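PDB 6CPU: phosphodiesterase from Candida albicans, which is a mainly helical, metal-binding member of the HD-type phosphodiesterase superfamily, with a zinc ion and a magnesium ion in the model. Local coordinates for residues E198-A203 with S226-V231; R207-C212 with V313-T318; Y213-W218 with P297-F302; L236-A241 with Q338-L343. All coordinates share one frame; numbering follows the deposited sequence.

Interaction 1: E198-A203 with S226-V231; sequences ELLQDA and SNDDLV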
# COMPACT_ATOMS: atom_id res chain seq x y z
N GLU A 198 4.88 -0.38 -20.29
CA GLU A 198 6.28 -0.20 -20.65
C GLU A 198 7.13 0.28 -19.48
O GLU A 198 8.35 0.24 -19.58
CB GLU A 198 6.43 0.78 -21.81
CG GLU A 198 5.99 0.23 -23.15
CD GLU A 198 6.01 1.28 -24.24
OE1 GLU A 198 6.94 2.11 -24.27
OE2 GLU A 198 5.07 1.29 -25.06
N LEU A 199 6.50 0.74 -18.41
CA LEU A 199 7.23 1.20 -17.22
C LEU A 199 7.54 0.07 -16.25
O LEU A 199 8.18 0.30 -15.23
CB LEU A 199 6.45 2.32 -16.51
CG LEU A 199 6.16 3.58 -17.35
CD1 LEU A 199 5.53 4.68 -16.52
CD2 LEU A 199 7.42 4.10 -18.01
N LEU A 200 7.08 -1.14 -16.56
CA LEU A 200 7.46 -2.33 -15.80
C LEU A 200 8.72 -2.93 -16.42
O LEU A 200 8.89 -2.90 -17.63
CB LEU A 200 6.34 -3.37 -15.82
CG LEU A 200 4.97 -2.90 -15.32
CD1 LEU A 200 3.98 -4.05 -15.43
CD2 LEU A 200 5.03 -2.37 -13.90
N GLN A 201 9.59 -3.49 -15.58
CA GLN A 201 10.85 -4.05 -16.08
C GLN A 201 10.68 -5.31 -16.92
O GLN A 201 11.37 -5.48 -17.93
CB GLN A 201 11.82 -4.31 -14.94
CG GLN A 201 13.26 -4.39 -15.41
CD GLN A 201 14.24 -4.56 -14.26
OE1 GLN A 201 13.92 -5.18 -13.25
NE2 GLN A 201 15.44 -4.01 -14.43
N ASP A 202 9.80 -6.21 -16.49
CA ASP A 202 9.57 -7.47 -17.21
C ASP A 202 8.07 -7.74 -17.38
O ASP A 202 7.42 -8.27 -16.49
CB ASP A 202 10.24 -8.61 -16.43
CG ASP A 202 10.18 -9.94 -17.16
OD1 ASP A 202 9.70 -10.02 -18.32
OD2 ASP A 202 10.62 -10.93 -16.54
N ALA A 203 7.55 -7.36 -18.54
CA ALA A 203 6.18 -7.66 -18.93
C ALA A 203 6.14 -8.75 -20.02
O ALA A 203 5.18 -8.81 -20.79
CB ALA A 203 5.49 -6.38 -19.41
N SER A 226 8.90 -8.35 -7.34
CA SER A 226 9.32 -6.96 -7.35
C SER A 226 8.11 -6.04 -7.23
O SER A 226 6.96 -6.45 -7.46
CB SER A 226 10.07 -6.67 -8.64
OG SER A 226 9.19 -6.68 -9.75
N ASN A 227 8.37 -4.77 -6.91
CA ASN A 227 7.30 -3.78 -6.92
C ASN A 227 6.66 -3.62 -8.31
O ASN A 227 5.48 -3.28 -8.40
CB ASN A 227 7.81 -2.45 -6.36
CG ASN A 227 7.94 -2.47 -4.85
OD1 ASN A 227 7.13 -3.08 -4.17
ND2 ASN A 227 8.95 -1.81 -4.33
N ASP A 228 7.41 -3.88 -9.38
CA ASP A 228 6.82 -3.92 -10.72
C ASP A 228 5.90 -5.13 -10.92
O ASP A 228 4.76 -4.99 -11.38
CB ASP A 228 7.89 -3.90 -11.82
CG ASP A 228 8.54 -2.53 -12.02
OD1 ASP A 228 8.06 -1.49 -11.50
OD2 ASP A 228 9.55 -2.46 -12.76
N ASP A 229 6.38 -6.33 -10.55
CA ASP A 229 5.55 -7.53 -10.58
C ASP A 229 4.26 -7.30 -9.80
O ASP A 229 3.18 -7.71 -10.20
CB ASP A 229 6.23 -8.73 -9.91
CG ASP A 229 7.44 -9.27 -10.65
OD1 ASP A 229 7.50 -9.23 -11.91
OD2 ASP A 229 8.33 -9.81 -9.93
N LEU A 230 4.40 -6.66 -8.63
CA LEU A 230 3.26 -6.45 -7.74
C LEU A 230 2.18 -5.57 -8.35
O LEU A 230 0.98 -5.80 -8.14
CB LEU A 230 3.74 -5.89 -6.39
CG LEU A 230 4.51 -6.94 -5.56
CD1 LEU A 230 5.39 -6.26 -4.51
CD2 LEU A 230 3.56 -7.96 -4.92
N VAL A 231 2.59 -4.58 -9.13
CA VAL A 231 1.64 -3.76 -9.89
C VAL A 231 0.79 -4.65 -10.78
O VAL A 231 -0.46 -4.53 -10.82
CB VAL A 231 2.37 -2.69 -10.74
CG1 VAL A 231 1.43 -2.04 -11.76
CG2 VAL A 231 2.98 -1.64 -9.83
O HOH W 1 8.13 0.98 -12.50
O HOH W 2 10.50 -0.33 -13.72
O HOH W 3 6.35 -7.74 -14.00

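Interaction 2: R207-C212 with V313-T318; sequences RLSQLC and VHDKHT. Unlike the reference sequence in segment 313-318: Lys316 (reference Thr).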
# COMPACT_ATOMS: atom_id res chain seq x y z
N ARG A 207 6.67 -13.99 -17.84
CA ARG A 207 6.53 -13.35 -16.52
C ARG A 207 5.08 -13.09 -16.15
O ARG A 207 4.67 -13.40 -15.04
CB ARG A 207 7.33 -12.04 -16.42
CG ARG A 207 7.50 -11.52 -14.98
CD ARG A 207 8.07 -12.59 -14.06
NE ARG A 207 8.25 -12.16 -12.68
CZ ARG A 207 8.33 -13.00 -11.64
NH1 ARG A 207 8.26 -14.32 -11.82
NH2 ARG A 207 8.49 -12.52 -10.41
N LEU A 208 4.30 -12.52 -17.07
CA LEU A 208 2.90 -12.23 -16.78
C LEU A 208 2.12 -13.50 -16.45
O LEU A 208 1.25 -13.50 -15.55
CB LEU A 208 2.23 -11.47 -17.94
CG LEU A 208 2.89 -10.14 -18.32
CD1 LEU A 208 2.05 -9.43 -19.38
CD2 LEU A 208 3.14 -9.23 -17.12
N SER A 209 2.43 -14.59 -17.15
CA SER A 209 1.82 -15.89 -16.85
C SER A 209 2.24 -16.38 -15.46
O SER A 209 1.41 -16.85 -14.71
CB SER A 209 2.16 -16.93 -17.92
OG SER A 209 1.56 -18.18 -17.57
N GLN A 210 3.51 -16.24 -15.12
CA GLN A 210 3.99 -16.65 -13.79
C GLN A 210 3.23 -15.90 -12.69
O GLN A 210 2.90 -16.47 -11.66
CB GLN A 210 5.48 -16.41 -13.64
CG GLN A 210 6.33 -17.37 -14.47
CD GLN A 210 7.80 -17.04 -14.44
OE1 GLN A 210 8.21 -15.89 -14.25
NE2 GLN A 210 8.62 -18.07 -14.64
N LEU A 211 2.96 -14.62 -12.93
CA LEU A 211 2.26 -13.81 -11.93
C LEU A 211 0.82 -14.26 -11.75
O LEU A 211 0.29 -14.22 -10.64
CB LEU A 211 2.36 -12.31 -12.27
CG LEU A 211 3.80 -11.76 -12.23
CD1 LEU A 211 3.85 -10.28 -12.60
CD2 LEU A 211 4.50 -12.00 -10.89
N CYS A 212 0.18 -14.74 -12.83
CA CYS A 212 -1.15 -15.33 -12.73
C CYS A 212 -1.15 -16.48 -11.73
O CYS A 212 -1.98 -16.52 -10.82
CB CYS A 212 -1.63 -15.83 -14.09
SG CYS A 212 -1.99 -14.56 -15.31
N VAL A 313 5.08 -21.66 -11.89
CA VAL A 313 4.37 -22.28 -13.01
C VAL A 313 4.02 -21.22 -14.04
O VAL A 313 3.77 -20.07 -13.68
CB VAL A 313 3.08 -22.93 -12.50
CG1 VAL A 313 2.21 -23.44 -13.64
CG2 VAL A 313 3.41 -24.02 -11.51
N HIS A 314 4.01 -21.61 -15.31
CA HIS A 314 3.43 -20.75 -16.35
C HIS A 314 2.88 -21.53 -17.53
O HIS A 314 3.18 -22.71 -17.71
CB HIS A 314 4.43 -19.68 -16.80
CG HIS A 314 5.46 -20.16 -17.78
ND1 HIS A 314 6.71 -20.58 -17.39
CD2 HIS A 314 5.44 -20.23 -19.13
CE1 HIS A 314 7.42 -20.91 -18.46
NE2 HIS A 314 6.67 -20.71 -19.53
N ASP A 315 2.06 -20.83 -18.32
CA ASP A 315 1.46 -21.37 -19.54
C ASP A 315 1.28 -20.21 -20.54
O ASP A 315 2.04 -19.24 -20.48
CB ASP A 315 0.15 -22.08 -19.21
CG ASP A 315 -0.89 -21.16 -18.59
OD1 ASP A 315 -0.72 -19.92 -18.63
OD2 ASP A 315 -1.88 -21.69 -18.05
N LYS A 316 0.32 -20.30 -21.46
CA LYS A 316 0.18 -19.27 -22.51
C LYS A 316 -0.71 -18.08 -22.13
O LYS A 316 -0.78 -17.11 -22.88
CB LYS A 316 -0.31 -19.88 -23.84
CG LYS A 316 -1.73 -20.44 -23.85
CD LYS A 316 -2.26 -20.55 -25.28
CE LYS A 316 -3.37 -21.58 -25.42
NZ LYS A 316 -4.54 -21.27 -24.55
N HIS A 317 -1.36 -18.13 -20.97
CA HIS A 317 -2.31 -17.08 -20.59
C HIS A 317 -1.59 -15.97 -19.80
O HIS A 317 -0.73 -16.28 -18.99
CB HIS A 317 -3.43 -17.66 -19.75
CG HIS A 317 -4.16 -18.79 -20.41
ND1 HIS A 317 -5.00 -18.59 -21.48
CD2 HIS A 317 -4.17 -20.11 -20.16
CE1 HIS A 317 -5.50 -19.75 -21.86
NE2 HIS A 317 -5.01 -20.69 -21.08
N THR A 318 -1.95 -14.71 -20.06
CA THR A 318 -1.37 -13.57 -19.32
C THR A 318 -2.36 -12.91 -18.37
O THR A 318 -1.99 -11.98 -17.65
CB THR A 318 -0.81 -12.49 -20.27
OG1 THR A 318 -1.84 -12.05 -21.17
CG2 THR A 318 0.37 -13.04 -21.06
O HOH W 4 -1.26 -18.01 -16.85
O HOH W 5 7.78 -21.03 -14.80
O HOH W 6 4.44 -18.70 -11.07

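Interaction 3: Y213-W218 with P297-F302; sequences YAVGHW and PKFKQF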
# COMPACT_ATOMS: atom_id res chain seq x y z
N TYR A 213 -0.20 -17.41 -11.90
CA TYR A 213 -0.07 -18.56 -10.99
C TYR A 213 0.37 -18.19 -9.59
O TYR A 213 -0.08 -18.81 -8.63
CB TYR A 213 0.86 -19.64 -11.57
CG TYR A 213 0.19 -20.42 -12.67
CD1 TYR A 213 0.34 -20.05 -14.01
CD2 TYR A 213 -0.63 -21.51 -12.37
CE1 TYR A 213 -0.29 -20.76 -15.02
CE2 TYR A 213 -1.26 -22.21 -13.37
CZ TYR A 213 -1.09 -21.84 -14.69
OH TYR A 213 -1.73 -22.55 -15.69
N ALA A 214 1.25 -17.19 -9.45
CA ALA A 214 1.57 -16.65 -8.11
C ALA A 214 0.31 -16.15 -7.40
O ALA A 214 0.02 -16.54 -6.26
CB ALA A 214 2.63 -15.54 -8.21
N VAL A 215 -0.48 -15.32 -8.08
CA VAL A 215 -1.76 -14.87 -7.54
C VAL A 215 -2.66 -16.07 -7.17
O VAL A 215 -3.43 -16.02 -6.21
CB VAL A 215 -2.47 -13.93 -8.54
CG1 VAL A 215 -3.92 -13.69 -8.16
CG2 VAL A 215 -1.73 -12.59 -8.60
N GLY A 216 -2.52 -17.15 -7.93
CA GLY A 216 -3.23 -18.38 -7.67
C GLY A 216 -2.87 -19.17 -6.43
O GLY A 216 -3.68 -19.95 -5.98
N HIS A 217 -1.67 -18.98 -5.88
CA HIS A 217 -1.24 -19.71 -4.67
C HIS A 217 -1.65 -19.02 -3.37
O HIS A 217 -1.49 -17.81 -3.23
CB HIS A 217 0.28 -19.83 -4.63
CG HIS A 217 0.83 -20.86 -5.57
ND1 HIS A 217 1.00 -20.62 -6.92
CD2 HIS A 217 1.26 -22.13 -5.35
CE1 HIS A 217 1.52 -21.69 -7.49
NE2 HIS A 217 1.69 -22.62 -6.56
N TRP A 218 -2.14 -19.80 -2.40
CA TRP A 218 -2.31 -19.28 -1.03
C TRP A 218 -0.95 -18.98 -0.42
O TRP A 218 -0.82 -18.07 0.40
CB TRP A 218 -3.11 -20.23 -0.13
CG TRP A 218 -3.22 -19.70 1.26
CD1 TRP A 218 -2.60 -20.18 2.38
CD2 TRP A 218 -3.93 -18.52 1.67
NE1 TRP A 218 -2.91 -19.39 3.47
CE2 TRP A 218 -3.73 -18.37 3.06
CE3 TRP A 218 -4.75 -17.60 1.00
CZ2 TRP A 218 -4.30 -17.33 3.79
CZ3 TRP A 218 -5.32 -16.57 1.73
CH2 TRP A 218 -5.10 -16.45 3.10
N PRO A 297 -15.59 -16.37 -9.03
CA PRO A 297 -15.37 -17.72 -9.56
C PRO A 297 -13.90 -18.10 -9.55
O PRO A 297 -13.03 -17.23 -9.64
CB PRO A 297 -15.89 -17.63 -10.99
CG PRO A 297 -15.76 -16.19 -11.37
CD PRO A 297 -15.85 -15.39 -10.10
N LYS A 298 -13.62 -19.40 -9.45
CA LYS A 298 -12.26 -19.87 -9.51
C LYS A 298 -11.75 -19.67 -10.94
O LYS A 298 -12.55 -19.51 -11.87
CB LYS A 298 -12.17 -21.34 -9.10
CG LYS A 298 -12.83 -21.63 -7.76
CD LYS A 298 -12.40 -22.95 -7.17
CE LYS A 298 -13.31 -23.31 -6.00
NZ LYS A 298 -12.84 -24.50 -5.24
N PHE A 299 -10.44 -19.66 -11.10
CA PHE A 299 -9.81 -19.44 -12.39
C PHE A 299 -8.80 -20.54 -12.69
O PHE A 299 -8.39 -21.28 -11.79
CB PHE A 299 -9.15 -18.03 -12.47
CG PHE A 299 -8.24 -17.70 -11.31
CD1 PHE A 299 -6.86 -17.78 -11.46
CD2 PHE A 299 -8.74 -17.28 -10.10
CE1 PHE A 299 -6.00 -17.48 -10.42
CE2 PHE A 299 -7.88 -16.97 -9.05
CZ PHE A 299 -6.52 -17.07 -9.21
N LYS A 300 -8.39 -20.64 -13.95
CA LYS A 300 -7.53 -21.75 -14.37
C LYS A 300 -6.24 -21.84 -13.57
O LYS A 300 -5.72 -22.93 -13.32
CB LYS A 300 -7.20 -21.62 -15.86
CG LYS A 300 -6.49 -22.83 -16.44
CD LYS A 300 -6.44 -22.78 -17.96
CE LYS A 300 -6.01 -24.12 -18.54
NZ LYS A 300 -5.61 -23.99 -19.97
N GLN A 301 -5.72 -20.68 -13.17
CA GLN A 301 -4.43 -20.60 -12.49
C GLN A 301 -4.55 -20.68 -10.96
O GLN A 301 -3.55 -20.54 -10.26
CB GLN A 301 -3.70 -19.32 -12.90
CG GLN A 301 -3.51 -19.15 -14.40
CD GLN A 301 -4.60 -18.35 -15.09
OE1 GLN A 301 -5.76 -18.39 -14.70
NE2 GLN A 301 -4.22 -17.61 -16.13
N PHE A 302 -5.76 -20.91 -10.46
CA PHE A 302 -6.01 -21.02 -9.03
C PHE A 302 -5.55 -22.38 -8.51
O PHE A 302 -5.84 -23.41 -9.12
CB PHE A 302 -7.50 -20.80 -8.76
CG PHE A 302 -7.87 -20.82 -7.31
CD1 PHE A 302 -7.67 -19.71 -6.51
CD2 PHE A 302 -8.43 -21.96 -6.75
CE1 PHE A 302 -8.01 -19.73 -5.17
CE2 PHE A 302 -8.77 -21.99 -5.40
CZ PHE A 302 -8.57 -20.87 -4.61

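Interaction 4: L236-A241 with Q338-L343; sequences LMIDYA and QTLGLL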
# COMPACT_ATOMS: atom_id res chain seq x y z
N LEU A 236 -4.22 -7.97 -12.27
CA LEU A 236 -4.87 -9.28 -12.45
C LEU A 236 -6.08 -9.43 -11.54
O LEU A 236 -7.17 -9.83 -11.98
CB LEU A 236 -3.87 -10.41 -12.17
CG LEU A 236 -2.78 -10.59 -13.22
CD1 LEU A 236 -1.75 -11.58 -12.74
CD2 LEU A 236 -3.37 -11.00 -14.57
N MET A 237 -5.92 -9.07 -10.27
CA MET A 237 -6.99 -9.24 -9.29
C MET A 237 -8.14 -8.27 -9.44
O MET A 237 -9.31 -8.67 -9.38
CB MET A 237 -6.40 -9.19 -7.89
CG MET A 237 -5.58 -10.42 -7.61
SD MET A 237 -4.91 -10.46 -5.95
CE MET A 237 -3.44 -9.45 -6.12
N ILE A 238 -7.83 -6.99 -9.65
CA ILE A 238 -8.88 -5.99 -9.80
C ILE A 238 -9.62 -6.11 -11.13
O ILE A 238 -10.85 -5.98 -11.17
CB ILE A 238 -8.34 -4.56 -9.59
CG1 ILE A 238 -7.73 -4.42 -8.19
CG2 ILE A 238 -9.43 -3.53 -9.81
CD1 ILE A 238 -8.71 -4.48 -7.04
N ASP A 239 -8.90 -6.33 -12.23
CA ASP A 239 -9.55 -6.52 -13.53
C ASP A 239 -10.53 -7.69 -13.45
O ASP A 239 -11.66 -7.58 -13.94
CB ASP A 239 -8.50 -6.76 -14.63
CG ASP A 239 -9.10 -6.75 -16.04
OD1 ASP A 239 -10.11 -6.08 -16.28
OD2 ASP A 239 -8.53 -7.42 -16.92
N TYR A 240 -10.11 -8.77 -12.81
CA TYR A 240 -10.91 -9.99 -12.66
C TYR A 240 -12.21 -9.72 -11.89
O TYR A 240 -13.28 -10.20 -12.27
CB TYR A 240 -10.08 -11.06 -11.94
CG TYR A 240 -10.65 -12.46 -11.97
CD1 TYR A 240 -10.61 -13.22 -13.14
CD2 TYR A 240 -11.19 -13.05 -10.83
CE1 TYR A 240 -11.11 -14.52 -13.18
CE2 TYR A 240 -11.69 -14.36 -10.85
CZ TYR A 240 -11.64 -15.08 -12.03
OH TYR A 240 -12.14 -16.37 -12.06
N ALA A 241 -12.11 -8.93 -10.82
CA ALA A 241 -13.26 -8.53 -10.04
C ALA A 241 -14.20 -7.61 -10.81
O ALA A 241 -15.42 -7.79 -10.77
CB ALA A 241 -12.81 -7.86 -8.75
N GLN A 338 -19.79 -5.22 -4.03
CA GLN A 338 -19.26 -5.28 -2.67
C GLN A 338 -17.94 -6.03 -2.61
O GLN A 338 -17.06 -5.69 -1.81
CB GLN A 338 -20.25 -5.97 -1.74
CG GLN A 338 -21.56 -5.22 -1.55
CD GLN A 338 -22.71 -6.15 -1.19
OE1 GLN A 338 -22.51 -7.28 -0.73
NE2 GLN A 338 -23.93 -5.68 -1.41
N THR A 339 -17.81 -7.07 -3.43
CA THR A 339 -16.56 -7.81 -3.54
C THR A 339 -15.45 -6.90 -4.09
O THR A 339 -14.34 -6.89 -3.57
CB THR A 339 -16.74 -9.05 -4.45
OG1 THR A 339 -17.72 -9.93 -3.89
CG2 THR A 339 -15.43 -9.80 -4.62
N LEU A 340 -15.77 -6.13 -5.12
CA LEU A 340 -14.83 -5.15 -5.70
C LEU A 340 -14.46 -4.09 -4.66
O LEU A 340 -13.28 -3.74 -4.52
CB LEU A 340 -15.41 -4.48 -6.94
CG LEU A 340 -14.52 -3.43 -7.63
CD1 LEU A 340 -13.20 -4.02 -8.07
CD2 LEU A 340 -15.23 -2.79 -8.82
N GLY A 341 -15.45 -3.59 -3.93
CA GLY A 341 -15.23 -2.62 -2.86
C GLY A 341 -14.29 -3.13 -1.78
O GLY A 341 -13.45 -2.37 -1.28
N LEU A 342 -14.42 -4.41 -1.42
CA LEU A 342 -13.55 -5.02 -0.42
C LEU A 342 -12.12 -5.08 -0.95
O LEU A 342 -11.17 -4.76 -0.23
CB LEU A 342 -14.03 -6.43 -0.08
CG LEU A 342 -13.75 -7.00 1.32
CD1 LEU A 342 -13.57 -8.51 1.24
CD2 LEU A 342 -12.55 -6.40 2.04
N LEU A 343 -11.98 -5.51 -2.20
CA LEU A 343 -10.66 -5.62 -2.82
C LEU A 343 -9.98 -4.25 -2.94
O LEU A 343 -8.81 -4.13 -2.61
CB LEU A 343 -10.77 -6.25 -4.20
CG LEU A 343 -11.20 -7.72 -4.14
CD1 LEU A 343 -11.61 -8.21 -5.52
CD2 LEU A 343 -10.10 -8.58 -3.55

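Interaction 1: E198-A203 with S226-V231
Asp228, in the first turn of helix 227-242, reaches across to the backbone of Leu199, Leu200 and Gln201. Its CB lies 3.9 Å from Leu200 CD2, the two side chains running past one another in opposing senses. With CG anti to its own carbonyl carbon (chi1 -75°), the carboxylate carbon comes within 3.8 Å of Gln201 N. From there the branches divide. OD2 accepts a hydrogen bond from Gln201 N at 3.0 Å, bent to 143° and arriving from above the carboxylate plane. OD1 is salt-bridged to Arg264 NH1, which is likely to favour the charged form; a water 2.7 Å from OD1 also lies within hydrogen-bonding distance of Leu199 O. On the apolar side, Leu200 CD2 comes nearest to Asp228 O, at 3.6 Å, and rests 4.1 Å from Val231 CB, one turn further along the helix. At the same helix start, Ser226 and Asp229 form a capping box: Asp229 N donates almost straight to Ser226 OG at 2.9 Å, and Ser226 N to Asp229 OD2. The contact thus ties the loop between helices 177-193 and 205-216 to the start of helix 227-242; from helix 253-264, Phe261 packs on Leu199 and Leu200, and Ile260 and Arg264 on Val231.

Interaction 2: R207-C212 with V313-T318
Leu208 CB packs 4.0 Å from Thr318 CG2, just after Arg207, whose NH1 donates to Gln210 OE1, and begins the run of contacts that helix 205-216 makes with loop segment 313-318. Ser209 faces the loop squarely. Its OG stands anti to the backbone N (chi1 179°) and accepts a nearly straight hydrogen bond from Asp315 N, 2.8 Å away at 176°. The same hydroxyl donates to a water, 2.9 Å from OG, which in turn donates to Asp315 OD1 and His317 O. Asp315 OD1 also accepts from His317 N, an Asx turn that helps shape this loop of the phosphodiesterase family region, and OD2 probably hydrogen-bonds Tyr213 OH. Gln210 contributes backbone and side chain alike: its CA makes a CH...O contact with Val313 O at 3.4 Å, and a water links Gln210 O to that carbonyl. Gln210 CG lies 3.8 Å from His314 CB, the two side chains running side by side with amide and ring planes 78° apart; a water in the plane of the imidazole, at its edge, joins His314 ND1 to Gln210 NE2. Last, Cys212 SG sits 3.5 Å from Thr318 O, a carbonyl that also bonds Tyr232 OH.

Interaction 3: Y213-W218 with P297-F302
A type I beta turn from Phe299 to Phe302 presses against the last turn of helix 205-216, bringing the CA atoms of Gly216 and Phe302 to 4.1 Å. This packing of a beta turn on a helix is continued by a backbone hydrogen bond between Gly216 and Val303. With no side chain on Gly216, its CA lies directly against the turn and offers a CH...O contact to Gln301 O at 3.4 Å, with 161° at the hydrogen; that buried oxygen has no hydrogen-bond partner in the model. The side chain of Gln301 crosses Tyr213 at about a right angle. Its CG sits over one face of the ring, 3.7 Å from the Tyr213 centroid and 16° off the normal, in a CH-pi contact. The chain then bends (chi2 94°), and the amide is fixed by bonds to Val319 O and Ile321 N. From the first residue of the turn, Phe299 brings CZ to 3.9 Å from Gly216 CA and 4.4 Å from Val215 CG1, while Phe302 CB lies over the centre of the Phe299 ring. His217 folds back, its ND1 donating to Tyr213 O at 2.7 Å from above the carbonyl plane.

Interaction 4: L236-A241 with Q338-L343
Ile238 and Ala241 meet Leu340 and Leu343 through aliphatic carbon, with no flat group between them. The flat groups of the two helices are turned to other neighbours: the Tyr240 ring stacks edge-to-face (T-shaped) with Phe299 and touches Leu320 and Ala322, its OH bonding Pro297 O, while the Gln338 amide donates from NE2 to Ile403 O and its side chain lies on His446 and Val450. At the interface, Ala241 CB points toward helix 336-348 and meets two methyl groups, Leu343 CD1 in a close contact at 3.5 Å and Leu340 CD1 at 3.9 Å. The helix segments run antiparallel, at 162° between their directions, with axes approaching to 10.0 Å. The small alanine goes with the closest backbone approach: the CA atoms of Ala241 and Leu340 are 5.7 Å apart, whereas those of Ile238 and Leu343 stand 7.2 Å apart and the longer side chains bridge the gap. Ile238 uses both its branches. CD1, set by chi2 of -68°, reaches 3.9 Å from Leu343 CB as the two side chains run antiparallel past one another; CG2 lies 4.2 Å from Leu340 CD1, where the side chains lie crosswise. Helix 336-348 leads directly into the zinc ligands His349 and Asp350. Leu343 also reaches Leu283 and Leu290 of helix 276-292, and Leu342 touches Leu457 and Ile458 of helix 446-462, the helix that ends at the zinc ligand Asp462.

Overall arrangement
Interactions 2 and 3 hold one element, helix 205-216, against two parts of the long loop between helices 276-292 and 336-348, and a probable hydrogen bond between Tyr213 and Asp315 connects them. Interactions 1 and 4 share helix 227-242, the first at its start and the fourth further along. Chemistry follows place: interaction 2, partly buried and farthest from the chain's centre, relies on waters and a hydroxyl; buried interaction 1 joins a carboxylate to a backbone N-H, with water and some apolar packing; buried interaction 3 combines CH-pi and CH...O contacts; and interaction 4 is wholly aliphatic. Arg207 to Asp229 salt-bridges interactions 1 and 2, while Val215 against Met237 links interactions 3 and 4.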